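Local coordinates for protein amino acid amide racemase (Ochrobactrum anthropi, PDB 6GIO) that belongs to the class-III aminotransferase family and binds pyridoxal-5'-phosphate where two subunits meet, at residues 68-73 with 299-304; 76-81 with 293-298. All blocks are in the same frame, centred on the assembly; numbering follows the deposited sequence.

Overall arrangement
Contact 2 is nested along the chain inside the loop closed by contact 1, and their centres lie about 13 Å apart. The two are neighbours in sequence: a short connection joins 68-73 to the loop 76-81, and the loop 293-298 runs straight into 299-304. They also meet in space, with Pro300 CG of contact 1 3.0 Å from Gly76 O of contact 2. Contact 2 reaches a pyridoxal-5'-phosphate (PLP) directly, through Thr295, whereas the side chain of Pro300 is about 13 Å from a bound PLP. Because Gly112 and Ser113 of the second subunit hold the same PLP, the pair of contacts brings helix packing up to a PLP site shared between subunits.

Contact 1: 68-73 with 299-304; sequences EKSVRD and NPVATA
Ser70 sets its CB and OG against the first turn of helix 300-304, between Val301 and Ala304. The short segments 68-72 and 300-304 run antiparallel at 170°, with axes 8.6 Å apart. With chi1 at 50°, OG sits between the backbone N and the carbonyl carbon of its own residue; there it is hydrogen-bonded within its helix, most strongly to Ala66 O. This leaves the hydroxyl to meet the neighbouring helix by van der Waals contact alone: OG is 3.4 Å from Val301 CA and 3.9 Å from Ala304 CB. Ser70 CB, for its part, approaches Pro300 O at 3.7 Å. Val301 places CG1 anti to its backbone N (chi1 179°), and both methyls come up to the serine oxygen, CG2 also reaching Val71 N at 4.1 Å.

Asn299 is the N-cap of helix 300-315. Its OD1 accepts an almost straight bond from Ala302 N at 2.9 Å and a weak one from Val301 N. On the other flank of helix 61-72, Glu68 and Arg72 pair with Arg72 and Glu68 of the second subunit.

No hydrogen bond crosses between the two segments. A serine facing an alanine, its hydroxyl bonded within its own helix, is consistent with the close approach of Ser70 CA to Val301 CA, 5.2 Å; the buried contact joins helix 61-72 to the start of helix 300-315, chiefly through van der Waals packing.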
loop_
_atom_site.group_PDB
_atom_site.type_symbol
_atom_site.label_atom_id
_atom_site.label_comp_id
_atom_site.label_asym_id
_atom_site.label_seq_id
_atom_site.Cartn_x
_atom_site.Cartn_y
_atom_site.Cartn_z
ATOM N N GLU C 68 14.823 14.585 1.956
ATOM C CA GLU C 68 15.812 14.860 3.010
ATOM C C GLU C 68 15.215 15.679 4.142
ATOM O O GLU C 68 15.366 15.316 5.304
ATOM C CB GLU C 68 16.989 15.626 2.471
ATOM C CG GLU C 68 17.948 14.746 1.719
ATOM C CD GLU C 68 19.021 15.571 1.038
ATOM O OE1 GLU C 68 18.766 16.778 0.714
ATOM O OE2 GLU C 68 20.110 14.991 0.856
ATOM N N LYS C 69 14.523 16.761 3.802
ATOM C CA LYS C 69 13.934 17.615 4.842
ATOM C C LYS C 69 12.930 16.846 5.702
ATOM O O LYS C 69 12.982 16.925 6.937
ATOM C CB LYS C 69 13.333 18.891 4.244
ATOM C CG LYS C 69 14.412 19.868 3.742
ATOM C CD LYS C 69 13.897 20.965 2.808
ATOM C CE LYS C 69 12.593 21.574 3.276
ATOM N NZ LYS C 69 12.191 22.693 2.371
ATOM N N SER C 70 12.062 16.054 5.069
ATOM C CA SER C 70 11.050 15.269 5.808
ATOM C C SER C 70 11.567 14.113 6.637
ATOM O O SER C 70 11.101 13.904 7.747
ATOM C CB SER C 70 9.908 14.786 4.864
ATOM O OG SER C 70 10.439 14.139 3.688
ATOM N N VAL C 71 12.516 13.333 6.130
ATOM C CA VAL C 71 13.029 12.205 6.915
ATOM C C VAL C 71 13.878 12.694 8.106
ATOM O O VAL C 71 13.874 12.080 9.171
ATOM C CB VAL C 71 13.812 11.217 6.027
ATOM C CG1 VAL C 71 15.162 11.779 5.625
ATOM C CG2 VAL C 71 13.972 9.878 6.713
ATOM N N ARG C 72 14.598 13.810 7.940
ATOM C CA ARG C 72 15.311 14.451 9.052
ATOM C C ARG C 72 14.428 15.073 10.141
ATOM O O ARG C 72 14.791 15.094 11.317
ATOM C CB ARG C 72 16.211 15.564 8.508
ATOM C CG ARG C 72 17.389 15.076 7.695
ATOM C CD ARG C 72 17.924 16.237 6.872
ATOM N NE ARG C 72 18.974 15.824 5.952
ATOM C CZ ARG C 72 19.581 16.645 5.099
ATOM N NH1 ARG C 72 19.265 17.930 5.066
ATOM N NH2 ARG C 72 20.525 16.183 4.310
ATOM N N ASP C 73 13.294 15.639 9.749
ATOM C CA ASP C 73 12.442 16.338 10.676
ATOM C C ASP C 73 11.001 15.900 10.373
ATOM O O ASP C 73 10.231 16.607 9.725
ATOM C CB ASP C 73 12.680 17.831 10.537
ATOM C CG ASP C 73 11.853 18.661 11.500
ATOM O OD1 ASP C 73 11.285 18.097 12.438
ATOM O OD2 ASP C 73 11.766 19.880 11.318
ATOM N N ASN C 299 1.908 9.886 5.004
ATOM C CA ASN C 299 3.025 10.153 5.850
ATOM C C ASN C 299 3.758 11.319 5.204
ATOM O O ASN C 299 3.654 11.525 4.002
ATOM C CB ASN C 299 3.949 8.928 5.973
ATOM C CG ASN C 299 4.568 8.547 4.659
ATOM O OD1 ASN C 299 5.521 9.205 4.214
ATOM N ND2 ASN C 299 3.978 7.527 3.978
ATOM N N PRO C 300 4.483 12.104 6.012
ATOM C CA PRO C 300 5.056 13.353 5.548
ATOM C C PRO C 300 6.184 13.214 4.515
ATOM O O PRO C 300 6.448 14.173 3.765
ATOM C CB PRO C 300 5.565 13.980 6.824
ATOM C CG PRO C 300 5.763 12.863 7.784
ATOM C CD PRO C 300 4.666 11.904 7.452
ATOM N N VAL C 301 6.818 12.039 4.450
ATOM C CA VAL C 301 7.914 11.813 3.505
ATOM C C VAL C 301 7.404 11.614 2.076
ATOM O O VAL C 301 7.832 12.310 1.155
ATOM C CB VAL C 301 8.763 10.618 3.952
ATOM C CG1 VAL C 301 9.878 10.355 2.962
ATOM C CG2 VAL C 301 9.345 10.901 5.346
ATOM N N ALA C 302 6.450 10.693 1.899
ATOM C CA ALA C 302 5.896 10.387 0.612
ATOM C C ALA C 302 5.149 11.592 0.113
ATOM O O ALA C 302 5.286 11.909 -1.063
ATOM C CB ALA C 302 4.957 9.188 0.709
ATOM N N THR C 303 4.383 12.272 0.996
ATOM C CA THR C 303 3.603 13.452 0.532
ATOM C C THR C 303 4.496 14.623 0.168
ATOM O O THR C 303 4.200 15.330 -0.794
ATOM C CB THR C 303 2.484 13.901 1.501
ATOM O OG1 THR C 303 3.014 14.176 2.788
ATOM C CG2 THR C 303 1.456 12.811 1.652
ATOM N N ALA C 304 5.603 14.817 0.895
ATOM C CA ALA C 304 6.572 15.829 0.496
ATOM C C ALA C 304 7.133 15.529 -0.923
ATOM O O ALA C 304 7.250 16.445 -1.746
ATOM C CB ALA C 304 7.700 15.982 1.523
#

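Contact 2: 76-81 with 293-298. With PLP (pyridoxal-5'-phosphate), chain E.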
loop_
_atom_site.group_PDB
_atom_site.type_symbol
_atom_site.label_atom_id
_atom_site.label_comp_id
_atom_site.label_asym_id
_atom_site.label_seq_id
_atom_site.Cartn_x
_atom_site.Cartn_y
_atom_site.Cartn_z
ATOM N N GLY C 76 5.529 13.246 12.397
ATOM C CA GLY C 76 4.810 12.002 12.603
ATOM C C GLY C 76 4.943 11.073 11.388
ATOM O O GLY C 76 5.635 11.401 10.396
ATOM N N ALA C 77 4.230 9.946 11.438
ATOM C CA ALA C 77 4.232 8.956 10.339
ATOM C C ALA C 77 2.856 8.348 10.047
ATOM O O ALA C 77 2.770 7.195 9.567
ATOM C CB ALA C 77 5.265 7.852 10.628
ATOM N N SER C 78 1.780 9.104 10.307
ATOM C CA SER C 78 0.457 8.582 10.168
ATOM C C SER C 78 -0.520 9.729 10.066
ATOM O O SER C 78 -0.798 10.398 11.085
ATOM C CB SER C 78 0.050 7.713 11.397
ATOM O OG SER C 78 -1.368 7.350 11.368
ATOM N N LEU C 79 -1.064 9.934 8.871
ATOM C CA LEU C 79 -2.110 10.978 8.684
ATOM C C LEU C 79 -3.419 10.611 9.431
ATOM O O LEU C 79 -4.178 11.489 9.896
ATOM C CB LEU C 79 -2.334 11.233 7.180
ATOM C CG LEU C 79 -3.395 12.263 6.793
ATOM C CD1 LEU C 79 -3.138 13.622 7.401
ATOM C CD2 LEU C 79 -3.471 12.392 5.280
ATOM N N LEU C 80 -3.714 9.325 9.552
ATOM C CA LEU C 80 -4.949 8.952 10.258
ATOM C C LEU C 80 -4.930 9.379 11.721
ATOM O O LEU C 80 -5.960 9.804 12.246
ATOM C CB LEU C 80 -5.303 7.488 10.096
ATOM C CG LEU C 80 -4.404 6.394 10.670
ATOM C CD1 LEU C 80 -4.747 6.070 12.101
ATOM C CD2 LEU C 80 -4.583 5.123 9.863
ATOM N N LEU C 81 -3.757 9.286 12.360
ATOM C CA LEU C 81 -3.547 9.850 13.712
ATOM C C LEU C 81 -3.330 11.377 13.769
ATOM O O LEU C 81 -3.913 12.060 14.645
ATOM C CB LEU C 81 -2.347 9.189 14.371
ATOM C CG LEU C 81 -2.511 7.731 14.754
ATOM C CD1 LEU C 81 -1.247 7.264 15.454
ATOM C CD2 LEU C 81 -3.757 7.543 15.607
ATOM N N LEU C 293 -8.585 2.893 6.332
ATOM C CA LEU C 293 -7.423 3.275 7.112
ATOM C C LEU C 293 -6.205 2.475 6.750
ATOM O O LEU C 293 -6.276 1.237 6.627
ATOM C CB LEU C 293 -7.676 3.011 8.585
ATOM C CG LEU C 293 -8.782 3.807 9.293
ATOM C CD1 LEU C 293 -8.700 3.497 10.786
ATOM C CD2 LEU C 293 -8.669 5.296 9.030
ATOM N N GLN C 294 -5.084 3.163 6.556
ATOM C CA GLN C 294 -3.788 2.484 6.502
ATOM C C GLN C 294 -2.825 3.337 7.278
ATOM O O GLN C 294 -2.656 4.520 6.964
ATOM C CB GLN C 294 -3.287 2.322 5.092
ATOM C CG GLN C 294 -3.982 1.242 4.301
ATOM C CD GLN C 294 -3.501 1.258 2.873
ATOM O OE1 GLN C 294 -3.794 2.202 2.127
ATOM N NE2 GLN C 294 -2.711 0.250 2.498
ATOM N N THR C 295 -2.150 2.718 8.243
ATOM C CA THR C 295 -1.372 3.463 9.235
ATOM C C THR C 295 -0.465 4.587 8.683
ATOM O O THR C 295 -0.574 5.757 9.141
ATOM C CB THR C 295 -0.572 2.515 10.128
ATOM O OG1 THR C 295 -1.488 1.642 10.812
ATOM C CG2 THR C 295 0.203 3.309 11.182
ATOM N N THR C 296 0.407 4.243 7.736
ATOM C CA THR C 296 1.394 5.199 7.227
ATOM C C THR C 296 0.981 5.965 5.995
ATOM O O THR C 296 1.766 6.719 5.456
ATOM C CB THR C 296 2.762 4.539 6.934
ATOM O OG1 THR C 296 2.602 3.583 5.896
ATOM C CG2 THR C 296 3.299 3.879 8.177
ATOM N N ALA C 297 -0.234 5.768 5.525
ATOM C CA ALA C 297 -0.760 6.596 4.444
ATOM C C ALA C 297 -0.724 8.075 4.827
ATOM O O ALA C 297 -1.046 8.457 5.967
ATOM C CB ALA C 297 -2.194 6.194 4.104
ATOM N N GLY C 298 -0.322 8.901 3.861
ATOM C CA GLY C 298 -0.277 10.338 4.049
ATOM C C GLY C 298 0.868 10.742 4.932
ATOM O O GLY C 298 0.826 11.806 5.522
HETATM N N1 PLP E . -2.280 -6.273 11.295
HETATM C C2 PLP E . -2.052 -5.847 12.575
HETATM C C2A PLP E . -1.846 -6.819 13.714
HETATM C C3 PLP E . -2.007 -4.380 12.858
HETATM O O3 PLP E . -1.802 -3.874 14.099
HETATM C C4 PLP E . -2.201 -3.439 11.731
HETATM C C4A PLP E . -2.159 -1.970 11.943
HETATM C C5 PLP E . -2.455 -4.011 10.380
HETATM C C6 PLP E . -2.471 -5.409 10.246
HETATM C C5A PLP E . -2.665 -3.022 9.220
HETATM O O4P PLP E . -1.506 -2.214 8.882
HETATM P P PLP E . -1.698 -0.909 7.973
HETATM O O1P PLP E . -2.531 -0.010 8.888
HETATM O O2P PLP E . -2.523 -1.291 6.754
HETATM O O3P PLP E . -0.307 -0.446 7.690
HETATM O O HOH W 1 -2.782 7.294 7.603
#
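Leu293 starts the contact by lying against Leu80: its CB is 4.0 Å from Leu80 CD2, and its CD2 comes up beside the same side chain. Leu80 holds CG between its backbone N and carbonyl carbon (chi1 65°), and its CD2 branch continues onto the Gln294 carbonyl, 3.5 Å from Gln294 O. That oxygen also receives Ala297 N, closing a type I beta turn over residues 294-297, and a water that accepts from Leu80 N lies within hydrogen-bonding distance of it and of Ala297 O.

Thr295 faces two ways. Its carbonyl oxygen accepts from Ser78 OG at 2.9 Å, in the carbonyl plane, and lies close to Ser78 CA as well. The same serine oxygen, anti to its backbone N (chi1 171°), takes the N-H of Leu81 in an ST motif, which links residues 79-81, helical in phi and psi, to the threonine through one oxygen. On its other side Thr295 grips one phosphate oxygen twice: N and OG1 both donate to PLP O1P, at 2.8 Å and 2.7 Å.

At Thr296 the CA-H points at Ala77 O, 3.4 Å away, and CB and CG2 pack on the same carbonyl; this buried oxygen has no conventional partner. Ala297 O then receives Leu79 N at 3.3 Å. Gly298, with positive phi, lies against Leu79, whose CB and CD2 meet its O and CA.

PLP is also hydrogen-bonded to Gly112 N and Ser113 OG of the second subunit, so Thr295 of this chain contributes to a site shared between the subunits, an arrangement typical of fold-type I pyridoxal-5'-phosphate enzymes such as class-III aminotransferases.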